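Local coordinates for protein maleylacetate reductase (Agrobacterium tumefaciens, PDB 3HL0) that probably catalyses the NADH-dependent reduction of maleylacetate to 3-oxoadipate, as a member of the iron-containing alcohol dehydrogenase family that binds NAD, at residues A175-A180 with W226-V231; A180-D185 with N276-L281; D185-A190 with G233-S238; T258-L263 with L300-S305. All coordinates share one frame; numbering follows the deposited sequence.

Contact 1 (A175-A180 with W226-V231); sequences AHAAEA and WLCGTV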
loop_
_atom_site.group_PDB
_atom_site.type_symbol
_atom_site.label_atom_id
_atom_site.label_comp_id
_atom_site.label_asym_id
_atom_site.label_seq_id
_atom_site.Cartn_x
_atom_site.Cartn_y
_atom_site.Cartn_z
ATOM N N ALA A 175 -11.715 -13.274 -9.585
ATOM C CA ALA A 175 -13.028 -12.641 -9.564
ATOM C C ALA A 175 -13.539 -12.246 -10.956
ATOM O O ALA A 175 -14.721 -12.373 -11.238
ATOM C CB ALA A 175 -12.995 -11.399 -8.625
ATOM N N HIS A 176 -12.630 -11.744 -11.816
ATOM C CA HIS A 176 -13.007 -11.354 -13.202
ATOM C C HIS A 176 -13.550 -12.604 -13.904
ATOM O O HIS A 176 -14.606 -12.526 -14.557
ATOM C CB HIS A 176 -11.793 -10.856 -13.989
ATOM C CG HIS A 176 -10.965 -9.787 -13.334
ATOM N ND1 HIS A 176 -11.465 -8.801 -12.505
ATOM C CD2 HIS A 176 -9.631 -9.541 -13.461
ATOM C CE1 HIS A 176 -10.468 -8.016 -12.114
ATOM N NE2 HIS A 176 -9.353 -8.426 -12.718
ATOM N N ALA A 177 -12.840 -13.730 -13.759
ATOM C CA ALA A 177 -13.267 -14.978 -14.454
ATOM C C ALA A 177 -14.561 -15.529 -13.914
ATOM O O ALA A 177 -15.442 -15.950 -14.668
ATOM C CB ALA A 177 -12.179 -16.022 -14.356
ATOM N N ALA A 178 -14.714 -15.499 -12.582
ATOM C CA ALA A 178 -15.890 -16.055 -11.966
ATOM C C ALA A 178 -17.143 -15.302 -12.447
ATOM O O ALA A 178 -18.152 -15.915 -12.837
ATOM C CB ALA A 178 -15.756 -15.988 -10.439
ATOM N N GLU A 179 -17.081 -13.967 -12.453
ATOM C CA GLU A 179 -18.256 -13.197 -12.902
ATOM C C GLU A 179 -18.481 -13.322 -14.416
ATOM O O GLU A 179 -19.617 -13.230 -14.873
ATOM C CB GLU A 179 -18.189 -11.715 -12.487
ATOM C CG GLU A 179 -18.299 -11.529 -10.980
ATOM C CD GLU A 179 -19.173 -10.306 -10.618
ATOM O OE1 GLU A 179 -18.805 -9.157 -10.913
ATOM O OE2 GLU A 179 -20.267 -10.541 -10.096
ATOM N N ALA A 180 -17.402 -13.503 -15.174
ATOM C CA ALA A 180 -17.579 -13.694 -16.616
ATOM C C ALA A 180 -18.485 -14.903 -16.908
ATOM O O ALA A 180 -19.215 -14.903 -17.924
ATOM C CB ALA A 180 -16.240 -13.861 -17.287
ATOM N N TRP A 226 -3.671 -13.051 -17.341
ATOM C CA TRP A 226 -3.978 -12.584 -18.692
ATOM C C TRP A 226 -5.356 -13.027 -19.160
ATOM O O TRP A 226 -6.144 -12.192 -19.642
ATOM C CB TRP A 226 -2.878 -13.088 -19.642
ATOM C CG TRP A 226 -3.227 -12.937 -21.093
ATOM C CD1 TRP A 226 -3.659 -11.811 -21.734
ATOM C CD2 TRP A 226 -3.138 -13.977 -22.080
ATOM N NE1 TRP A 226 -3.842 -12.103 -23.105
ATOM C CE2 TRP A 226 -3.517 -13.416 -23.314
ATOM C CE3 TRP A 226 -2.753 -15.320 -22.027
ATOM C CZ2 TRP A 226 -3.513 -14.179 -24.498
ATOM C CZ3 TRP A 226 -2.771 -16.082 -23.198
ATOM C CH2 TRP A 226 -3.160 -15.503 -24.401
ATOM N N LEU A 227 -5.675 -14.308 -18.984
ATOM C CA LEU A 227 -7.004 -14.775 -19.407
ATOM C C LEU A 227 -8.091 -14.114 -18.573
ATOM O O LEU A 227 -9.141 -13.751 -19.094
ATOM C CB LEU A 227 -7.078 -16.304 -19.264
ATOM C CG LEU A 227 -6.118 -17.033 -20.214
ATOM C CD1 LEU A 227 -6.253 -18.518 -19.955
ATOM C CD2 LEU A 227 -6.444 -16.723 -21.661
ATOM N N CYS A 228 -7.854 -13.972 -17.258
ATOM C CA CYS A 228 -8.865 -13.346 -16.404
ATOM C C CYS A 228 -9.076 -11.878 -16.772
ATOM O O CYS A 228 -10.211 -11.398 -16.808
ATOM C CB CYS A 228 -8.408 -13.454 -14.926
ATOM S SG CYS A 228 -8.490 -15.152 -14.265
ATOM N N GLY A 229 -7.994 -11.153 -17.070
ATOM C CA GLY A 229 -8.149 -9.771 -17.498
ATOM C C GLY A 229 -8.853 -9.652 -18.826
ATOM O O GLY A 229 -9.599 -8.696 -19.045
ATOM N N THR A 230 -8.620 -10.607 -19.707
ATOM C CA THR A 230 -9.202 -10.556 -21.049
ATOM C C THR A 230 -10.718 -10.624 -20.916
ATOM O O THR A 230 -11.432 -9.864 -21.574
ATOM C CB THR A 230 -8.657 -11.657 -21.936
ATOM O OG1 THR A 230 -7.230 -11.473 -22.074
ATOM C CG2 THR A 230 -9.306 -11.610 -23.331
ATOM N N VAL A 231 -11.205 -11.489 -20.040
ATOM C CA VAL A 231 -12.667 -11.559 -19.932
ATOM C C VAL A 231 -13.267 -10.379 -19.173
ATOM O O VAL A 231 -14.377 -9.951 -19.514
ATOM C CB VAL A 231 -13.163 -12.924 -19.410
ATOM C CG1 VAL A 231 -12.615 -14.042 -20.313
ATOM C CG2 VAL A 231 -12.732 -13.165 -17.928
#
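H176, A177 and A180 of helix 163-180 pack against C228, G229 and V231 of helix 215-234 in the all-helical C-terminal part of this iron-containing alcohol dehydrogenase fold, close to the bound NAD. The two helices run in roughly the same sense, at 50° to each other, and their axes approach to 7.9 Å. Small residues permit this: A177 and C228 come closest, their CA atoms 5.1 Å apart, and A177 CB touches C228 SG at 3.8 Å. One turn on, A180 CB rests on V231 CG2 at 3.6 Å. This methyl lies between the backbone N and the carbonyl carbon of V231, and it also touches the backbone of H176 and A177, nearing H176 O at 3.9 Å. H176 approaches through its stem: CB lies 3.3 Å from C228 O, while CG and CD2 are both 3.9 Å from the same oxygen, which approaches the ring obliquely. With chi1 at -51°, CG is anti to the carbonyl carbon. The two ring nitrogens are engaged outside the interface, ND1 with H241 NE2 and NE2 with A122 O. A177 also touches A194 and L198 of helix 188-210. The interface is thus buried and mostly apolar, and the imidazole has both nitrogens hydrogen-bonded; this pairing probably fixes the ring's rotation, with the H176 side chain about 4 Å from the bound NAD.

Contact 2 (A180-D185 with N276-L281); sequences ALYARD and NLLAPL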
loop_
_atom_site.group_PDB
_atom_site.type_symbol
_atom_site.label_atom_id
_atom_site.label_comp_id
_atom_site.label_asym_id
_atom_site.label_seq_id
_atom_site.Cartn_x
_atom_site.Cartn_y
_atom_site.Cartn_z
ATOM N N ALA A 180 -17.402 -13.503 -15.174
ATOM C CA ALA A 180 -17.579 -13.694 -16.616
ATOM C C ALA A 180 -18.485 -14.903 -16.908
ATOM O O ALA A 180 -19.215 -14.903 -17.924
ATOM C CB ALA A 180 -16.240 -13.861 -17.287
ATOM N N LEU A 181 -18.440 -15.922 -16.058
ATOM C CA LEU A 181 -19.252 -17.132 -16.331
ATOM C C LEU A 181 -20.761 -16.859 -16.371
ATOM O O LEU A 181 -21.503 -17.576 -17.078
ATOM C CB LEU A 181 -18.971 -18.205 -15.281
ATOM C CG LEU A 181 -17.531 -18.726 -15.283
ATOM C CD1 LEU A 181 -17.334 -19.681 -14.081
ATOM C CD2 LEU A 181 -17.192 -19.428 -16.639
ATOM N N TYR A 182 -21.212 -15.835 -15.655
ATOM C CA TYR A 182 -22.647 -15.529 -15.619
ATOM C C TYR A 182 -22.974 -14.154 -16.142
ATOM O O TYR A 182 -24.073 -13.637 -15.913
ATOM C CB TYR A 182 -23.237 -15.773 -14.218
ATOM C CG TYR A 182 -22.581 -15.034 -13.060
ATOM C CD1 TYR A 182 -22.798 -13.657 -12.864
ATOM C CD2 TYR A 182 -21.760 -15.731 -12.170
ATOM C CE1 TYR A 182 -22.228 -12.996 -11.750
ATOM C CE2 TYR A 182 -21.161 -15.088 -11.088
ATOM C CZ TYR A 182 -21.428 -13.746 -10.878
ATOM O OH TYR A 182 -20.859 -13.097 -9.790
ATOM N N ALA A 183 -22.045 -13.551 -16.893
ATOM C CA ALA A 183 -22.321 -12.252 -17.519
ATOM C C ALA A 183 -23.612 -12.283 -18.348
ATOM O O ALA A 183 -23.922 -13.274 -18.978
ATOM C CB ALA A 183 -21.153 -11.846 -18.441
ATOM N N ARG A 184 -24.312 -11.164 -18.375
ATOM C CA ARG A 184 -25.503 -11.073 -19.212
ATOM C C ARG A 184 -25.118 -11.288 -20.678
ATOM O O ARG A 184 -25.871 -11.942 -21.423
ATOM C CB ARG A 184 -26.175 -9.718 -19.050
ATOM C CG ARG A 184 -27.628 -9.788 -19.553
ATOM C CD ARG A 184 -28.248 -8.432 -19.318
ATOM N NE ARG A 184 -29.699 -8.493 -19.445
ATOM C CZ ARG A 184 -30.509 -7.464 -19.192
ATOM N NH1 ARG A 184 -31.825 -7.612 -19.322
ATOM N NH2 ARG A 184 -30.001 -6.297 -18.806
ATOM N N ASP A 185 -23.963 -10.760 -21.066
ATOM C CA ASP A 185 -23.432 -10.896 -22.442
ATOM C C ASP A 185 -22.320 -11.944 -22.517
ATOM O O ASP A 185 -21.324 -11.810 -23.305
ATOM C CB ASP A 185 -22.935 -9.548 -22.961
ATOM C CG ASP A 185 -21.855 -8.918 -22.082
ATOM O OD1 ASP A 185 -21.701 -9.302 -20.899
ATOM O OD2 ASP A 185 -21.116 -8.011 -22.566
ATOM N N ASN A 276 -25.784 -23.689 -12.777
ATOM C CA ASN A 276 -25.158 -24.383 -13.865
ATOM C C ASN A 276 -24.006 -23.567 -14.447
ATOM O O ASN A 276 -22.995 -24.118 -14.828
ATOM C CB ASN A 276 -26.190 -24.673 -14.960
ATOM C CG ASN A 276 -27.269 -25.643 -14.486
ATOM O OD1 ASN A 276 -26.982 -26.612 -13.769
ATOM N ND2 ASN A 276 -28.501 -25.372 -14.861
ATOM N N LEU A 277 -24.164 -22.255 -14.461
ATOM C CA LEU A 277 -23.090 -21.420 -15.042
ATOM C C LEU A 277 -21.861 -21.434 -14.139
ATOM O O LEU A 277 -20.728 -21.363 -14.650
ATOM C CB LEU A 277 -23.592 -20.011 -15.294
ATOM C CG LEU A 277 -24.718 -19.902 -16.353
ATOM C CD1 LEU A 277 -25.206 -18.461 -16.351
ATOM C CD2 LEU A 277 -24.182 -20.304 -17.714
ATOM N N LEU A 278 -22.072 -21.559 -12.821
ATOM C CA LEU A 278 -20.910 -21.597 -11.908
ATOM C C LEU A 278 -20.389 -23.008 -11.658
ATOM O O LEU A 278 -19.393 -23.187 -10.973
ATOM C CB LEU A 278 -21.263 -20.874 -10.592
ATOM C CG LEU A 278 -21.263 -19.354 -10.729
ATOM C CD1 LEU A 278 -22.032 -18.694 -9.572
ATOM C CD2 LEU A 278 -19.817 -18.820 -10.780
ATOM N N ALA A 279 -21.052 -24.027 -12.227
ATOM C CA ALA A 279 -20.602 -25.402 -12.015
ATOM C C ALA A 279 -19.121 -25.670 -12.366
ATOM O O ALA A 279 -18.459 -26.388 -11.620
ATOM C CB ALA A 279 -21.545 -26.415 -12.722
ATOM N N PRO A 280 -18.586 -25.067 -13.451
ATOM C CA PRO A 280 -17.169 -25.320 -13.743
ATOM C C PRO A 280 -16.250 -24.801 -12.658
ATOM O O PRO A 280 -15.181 -25.381 -12.381
ATOM C CB PRO A 280 -16.912 -24.565 -15.075
ATOM C CG PRO A 280 -18.264 -24.382 -15.672
ATOM C CD PRO A 280 -19.257 -24.298 -14.527
ATOM N N LEU A 281 -16.680 -23.723 -12.011
ATOM C CA LEU A 281 -15.914 -23.190 -10.897
ATOM C C LEU A 281 -16.051 -24.080 -9.662
ATOM O O LEU A 281 -15.052 -24.374 -9.008
ATOM C CB LEU A 281 -16.339 -21.765 -10.559
ATOM C CG LEU A 281 -15.651 -21.151 -9.313
ATOM C CD1 LEU A 281 -14.120 -21.188 -9.314
ATOM C CD2 LEU A 281 -16.099 -19.682 -9.238
#
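L181 and Y182, in the type I beta turn A180-A183 at the end of helix 163-180, meet L277 and L278, just before helix 279-285, and L281 within it. Contacts between carbon and carbonyl oxygen are reciprocal. L181 CB lies 3.7 Å from L277 O, and L277 CB lies 3.7 Å from L181 O, so each leucine CB packs against the other's peptide oxygen where the two backbones come closest. Purely apolar contacts extend from this centre. L181 CD1 reaches L278 CD2 and L281 CB, both at 4.2 Å, and L277 CD1 touches Y182 CB at 4.0 Å. The aromatic contact is made at a ring edge: L278 CD2 lies near the plane of the Y182 ring, 3.9 Å from its CD2. The tyrosine has CG between its own backbone N and carbonyl carbon (chi1 56°). Its hydroxyl is hydrogen-bonded to E179 OE2, three residues back in the chain. Around this leucine cluster, helix 255-271 packs on Y182 and L278 through I267, while helix 188-210 meets L181 through A194 and V195 and P280 through V195; the contact therefore joins the turn between two successive helices to the start of helix 279-285.

Contact 3 (D185-A190 with G233-S238); sequences DRNPIA and GAVGMS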
loop_
_atom_site.group_PDB
_atom_site.type_symbol
_atom_site.label_atom_id
_atom_site.label_comp_id
_atom_site.label_asym_id
_atom_site.label_seq_id
_atom_site.Cartn_x
_atom_site.Cartn_y
_atom_site.Cartn_z
ATOM N N ASP A 185 -23.963 -10.760 -21.066
ATOM C CA ASP A 185 -23.432 -10.896 -22.442
ATOM C C ASP A 185 -22.320 -11.944 -22.517
ATOM O O ASP A 185 -21.324 -11.810 -23.305
ATOM C CB ASP A 185 -22.935 -9.548 -22.961
ATOM C CG ASP A 185 -21.855 -8.918 -22.082
ATOM O OD1 ASP A 185 -21.701 -9.302 -20.899
ATOM O OD2 ASP A 185 -21.116 -8.011 -22.566
ATOM N N ARG A 186 -22.501 -13.004 -21.728
ATOM C CA ARG A 186 -21.575 -14.129 -21.734
ATOM C C ARG A 186 -21.532 -14.787 -23.128
ATOM O O ARG A 186 -22.557 -14.850 -23.870
ATOM C CB ARG A 186 -21.980 -15.153 -20.676
ATOM C CG ARG A 186 -23.344 -15.768 -20.898
ATOM C CD ARG A 186 -23.741 -16.606 -19.700
ATOM N NE ARG A 186 -25.143 -17.021 -19.759
ATOM C CZ ARG A 186 -26.116 -16.463 -19.048
ATOM N NH1 ARG A 186 -27.352 -16.929 -19.167
ATOM N NH2 ARG A 186 -25.859 -15.454 -18.198
ATOM N N ASN A 187 -20.354 -15.293 -23.486
ATOM C CA ASN A 187 -20.220 -15.997 -24.770
ATOM C C ASN A 187 -19.278 -17.175 -24.542
ATOM O O ASN A 187 -18.548 -17.246 -23.535
ATOM C CB ASN A 187 -19.757 -15.028 -25.869
ATOM C CG ASN A 187 -18.307 -14.587 -25.720
ATOM O OD1 ASN A 187 -17.387 -15.395 -25.877
ATOM N ND2 ASN A 187 -18.110 -13.327 -25.422
ATOM N N PRO A 188 -19.272 -18.131 -25.469
ATOM C CA PRO A 188 -18.495 -19.362 -25.242
ATOM C C PRO A 188 -16.974 -19.129 -25.128
ATOM O O PRO A 188 -16.326 -19.904 -24.433
ATOM C CB PRO A 188 -18.738 -20.158 -26.547
ATOM C CG PRO A 188 -20.110 -19.670 -26.983
ATOM C CD PRO A 188 -20.218 -18.241 -26.611
ATOM N N ILE A 189 -16.420 -18.167 -25.861
ATOM C CA ILE A 189 -14.980 -17.903 -25.848
ATOM C C ILE A 189 -14.601 -17.313 -24.471
ATOM O O ILE A 189 -13.636 -17.801 -23.818
ATOM C CB ILE A 189 -14.543 -16.851 -26.886
ATOM C CG1 ILE A 189 -15.035 -17.229 -28.291
ATOM C CG2 ILE A 189 -13.018 -16.614 -26.801
ATOM C CD1 ILE A 189 -14.878 -18.699 -28.594
ATOM N N ALA A 190 -15.340 -16.286 -24.035
ATOM C CA ALA A 190 -15.068 -15.697 -22.717
ATOM C C ALA A 190 -15.257 -16.785 -21.653
ATOM O O ALA A 190 -14.439 -16.864 -20.705
ATOM C CB ALA A 190 -15.948 -14.526 -22.398
ATOM N N GLY A 233 -12.198 -7.508 -19.739
ATOM C CA GLY A 233 -12.251 -6.584 -20.865
ATOM C C GLY A 233 -13.438 -6.797 -21.775
ATOM O O GLY A 233 -13.924 -5.811 -22.329
ATOM N N ALA A 234 -13.943 -8.036 -21.857
ATOM C CA ALA A 234 -14.846 -8.501 -22.945
ATOM C C ALA A 234 -16.321 -8.480 -22.554
ATOM O O ALA A 234 -17.185 -8.140 -23.375
ATOM C CB ALA A 234 -14.507 -9.902 -23.347
ATOM N N VAL A 235 -16.629 -8.923 -21.331
ATOM C CA VAL A 235 -18.028 -9.106 -20.952
ATOM C C VAL A 235 -18.363 -8.308 -19.681
ATOM O O VAL A 235 -17.459 -7.771 -19.013
ATOM C CB VAL A 235 -18.417 -10.616 -20.832
ATOM C CG1 VAL A 235 -18.100 -11.329 -22.173
ATOM C CG2 VAL A 235 -17.633 -11.332 -19.679
ATOM N N GLY A 236 -19.640 -8.199 -19.364
ATOM C CA GLY A 236 -20.051 -7.345 -18.272
ATOM C C GLY A 236 -19.880 -8.052 -16.925
ATOM O O GLY A 236 -20.276 -9.203 -16.752
HETATM N N MSE A 237 -19.327 -7.324 -15.959
HETATM C CA MSE A 237 -19.278 -7.821 -14.599
HETATM C C MSE A 237 -20.620 -7.510 -13.889
HETATM O O MSE A 237 -21.587 -7.012 -14.517
HETATM C CB MSE A 237 -18.091 -7.160 -13.883
HETATM C CG MSE A 237 -16.730 -7.409 -14.559
HETATM SE SE MSE A 237 -16.112 -9.244 -14.521
HETATM C CE MSE A 237 -16.753 -9.840 -16.281
ATOM N N SER A 238 -20.725 -7.831 -12.604
ATOM C CA SER A 238 -22.010 -7.747 -11.929
ATOM C C SER A 238 -21.754 -7.463 -10.450
ATOM O O SER A 238 -20.840 -6.689 -10.140
ATOM C CB SER A 238 -22.845 -9.025 -12.204
ATOM O OG SER A 238 -24.137 -8.853 -11.617
#
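D185 faces V235 and G236 where the turn leading into helix 188-210 meets the segment leaving helix 215-234, in the helical C-terminal part of the fold. From D185 CB the side chain turns to CG, which lies between the backbone N and carbonyl carbon (chi1 58°), 4.0 Å from V235 CA. Beyond it the carboxylate divides. OD2 lies 3.5 Å from G236 N and 3.7 Å from V235 CA, while OD1 accepts a hydrogen bond from G236 N at 2.8 Å, almost straight at 168° and on its syn lone pair, the side of OD2. OD1 is also 3.5 Å from V235 CB, so it packs against the base of the valine side chain. V235 in turn presents CG1 to the opposite segment: that methyl meets D185 O, N187 ND2 and A190 CB, so one branch touches both the turn and the first turn of helix 188-210. V235 also packs on A180 of helix 163-180, bringing a third helix to this junction. N187 is the N-cap of helix 188-210, and its two side-chain ends have separate roles. ND2 rests 3.8 Å from V235 CG1, whereas OD1 accepts from A190 N at 2.9 Å, the donor standing 42° out of the carbonyl plane.

Contact 4 (T258-L263 with L300-S305); sequences THAVLL and LGAPSS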
loop_
_atom_site.group_PDB
_atom_site.type_symbol
_atom_site.label_atom_id
_atom_site.label_comp_id
_atom_site.label_asym_id
_atom_site.label_seq_id
_atom_site.Cartn_x
_atom_site.Cartn_y
_atom_site.Cartn_z
ATOM N N THR A 258 -9.997 -6.267 -0.815
ATOM C CA THR A 258 -11.481 -6.167 -0.852
ATOM C C THR A 258 -12.073 -7.270 -1.752
ATOM O O THR A 258 -13.005 -7.971 -1.362
ATOM C CB THR A 258 -11.922 -4.793 -1.340
ATOM O OG1 THR A 258 -11.417 -3.808 -0.422
ATOM C CG2 THR A 258 -13.451 -4.683 -1.339
ATOM N N HIS A 259 -11.434 -7.464 -2.901
ATOM C CA HIS A 259 -11.836 -8.576 -3.799
ATOM C C HIS A 259 -11.666 -9.925 -3.147
ATOM O O HIS A 259 -12.542 -10.744 -3.204
ATOM C CB HIS A 259 -11.014 -8.556 -5.068
ATOM C CG HIS A 259 -11.495 -7.564 -6.044
ATOM N ND1 HIS A 259 -12.367 -7.882 -7.059
ATOM C CD2 HIS A 259 -11.257 -6.230 -6.143
ATOM C CE1 HIS A 259 -12.664 -6.780 -7.732
ATOM N NE2 HIS A 259 -12.000 -5.766 -7.197
ATOM N N ALA A 260 -10.549 -10.132 -2.450
ATOM C CA ALA A 260 -10.324 -11.417 -1.830
ATOM C C ALA A 260 -11.339 -11.725 -0.745
ATOM O O ALA A 260 -11.842 -12.833 -0.653
ATOM C CB ALA A 260 -8.888 -11.460 -1.211
ATOM N N VAL A 261 -11.637 -10.714 0.069
ATOM C CA VAL A 261 -12.616 -10.914 1.140
ATOM C C VAL A 261 -14.042 -11.181 0.635
ATOM O O VAL A 261 -14.736 -12.085 1.144
ATOM C CB VAL A 261 -12.598 -9.735 2.114
ATOM C CG1 VAL A 261 -13.737 -9.879 3.154
ATOM C CG2 VAL A 261 -11.268 -9.725 2.851
ATOM N N LEU A 262 -14.455 -10.386 -0.352
ATOM C CA LEU A 262 -15.862 -10.450 -0.810
ATOM C C LEU A 262 -16.124 -11.652 -1.712
ATOM O O LEU A 262 -17.260 -12.114 -1.736
ATOM C CB LEU A 262 -16.269 -9.151 -1.534
ATOM C CG LEU A 262 -16.501 -7.961 -0.566
ATOM C CD1 LEU A 262 -16.783 -6.724 -1.409
ATOM C CD2 LEU A 262 -17.625 -8.241 0.361
ATOM N N LEU A 263 -15.122 -12.074 -2.491
ATOM C CA LEU A 263 -15.394 -13.025 -3.624
ATOM C C LEU A 263 -16.205 -14.291 -3.208
ATOM O O LEU A 263 -17.165 -14.651 -3.891
ATOM C CB LEU A 263 -14.112 -13.383 -4.375
ATOM C CG LEU A 263 -14.396 -14.188 -5.661
ATOM C CD1 LEU A 263 -15.256 -13.451 -6.688
ATOM C CD2 LEU A 263 -13.040 -14.615 -6.198
ATOM N N LEU A 300 -4.499 -20.039 0.896
ATOM C CA LEU A 300 -3.517 -19.044 0.468
ATOM C C LEU A 300 -3.129 -18.096 1.589
ATOM O O LEU A 300 -2.217 -17.281 1.442
ATOM C CB LEU A 300 -4.068 -18.193 -0.698
ATOM C CG LEU A 300 -4.600 -18.929 -1.917
ATOM C CD1 LEU A 300 -5.002 -17.871 -2.928
ATOM C CD2 LEU A 300 -3.534 -19.898 -2.508
ATOM N N GLY A 301 -3.869 -18.173 2.696
ATOM C CA GLY A 301 -3.699 -17.226 3.799
ATOM C C GLY A 301 -4.177 -15.802 3.525
ATOM O O GLY A 301 -3.690 -14.843 4.119
ATOM N N ALA A 302 -5.123 -15.649 2.598
ATOM C CA ALA A 302 -5.631 -14.330 2.281
ATOM C C ALA A 302 -6.563 -13.826 3.398
ATOM O O ALA A 302 -7.154 -14.631 4.150
ATOM C CB ALA A 302 -6.433 -14.400 0.950
ATOM N N PRO A 303 -6.698 -12.513 3.524
ATOM C CA PRO A 303 -7.672 -12.003 4.489
ATOM C C PRO A 303 -9.082 -12.484 4.171
ATOM O O PRO A 303 -9.426 -12.680 3.009
ATOM C CB PRO A 303 -7.587 -10.485 4.324
ATOM C CG PRO A 303 -7.046 -10.265 2.921
ATOM C CD PRO A 303 -6.098 -11.448 2.707
ATOM N N SER A 304 -9.889 -12.683 5.208
ATOM C CA SER A 304 -11.201 -13.281 5.022
ATOM C C SER A 304 -12.318 -12.460 5.622
ATOM O O SER A 304 -13.463 -12.811 5.448
ATOM C CB SER A 304 -11.210 -14.680 5.622
ATOM O OG SER A 304 -10.900 -14.574 7.021
ATOM N N SER A 305 -12.017 -11.361 6.307
ATOM C CA SER A 305 -13.130 -10.553 6.865
ATOM C C SER A 305 -13.001 -9.084 6.540
ATOM O O SER A 305 -11.897 -8.523 6.403
ATOM C CB SER A 305 -13.240 -10.725 8.397
ATOM O OG SER A 305 -12.310 -9.876 9.034
HETATM O O HOH W 1 -10.561 -14.390 1.206
HETATM O O HOH W 2 -14.448 -13.992 3.089
#
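V261 and S304 mark the closest backbone approach, their CA atoms 4.8 Å apart, where helix 255-271 runs beside the loop that leaves helix 289-300. A Schellman motif ends that helix: G301, at positive phi, is the first residue to depart from helical geometry, and the chain then passes through A302 and P303 in extended conformation. Two waters bridge the backbones. Water 1 donates to both A260 O and P303 O, at 2.7 Å in each case. Water 2 repeats the arrangement one residue on, donating to V261 O and S304 O, so two successive helix carbonyls are matched to two successive loop carbonyls. These oxygens can accept but not donate to one another; the waters supply the protons that let acceptors face acceptors across the gap.

Of the side chains, V261 covers the most ground. Its CG1 is anti to the backbone N (chi1 174°) and CG2 is anti to the carbonyl carbon, so the two methyls part toward different loop residues. CG2 lies 3.5 Å from P303 O and 4.0 Å from P303 CB, against the proline's carbonyl and CB. A260 adds a slighter contact, its CB 4.4 Å from A302 CB. In the surrounding fold, A260 packs on L171 and P303 on T168, both of helix 163-180, while V261 also touches L306 and L309 farther along the loop. S305 OG is hydrogen-bonded to A308 N. The other methyl of the valine, V261 CG1, lies 3.7 Å from S304 O and 3.6 Å from S305 C.

The four contacts illustrate how a helical domain is tied together through shared elements. Contacts 1, 2 and 3 form a continuous group: contacts 1 and 2 share A180, contacts 2 and 3 share D185, and contacts 1 and 3, with centres 8 Å apart, both use helix 215-234. V235 CG2 of contact 3 reaches A180 CB at 3.7 Å, while E179 OE1 probably accepts a hydrogen bond from S238 N at 2.9 Å. Contact 4 lies about 17 Å from contact 1 between centres, yet A175 CB touches L263 CD1 at 3.6 Å. Contact 1 approaches the NAD, the H176 side chain lying about 4 Å from it; contacts 2 and 4 are remote from the annotated sites.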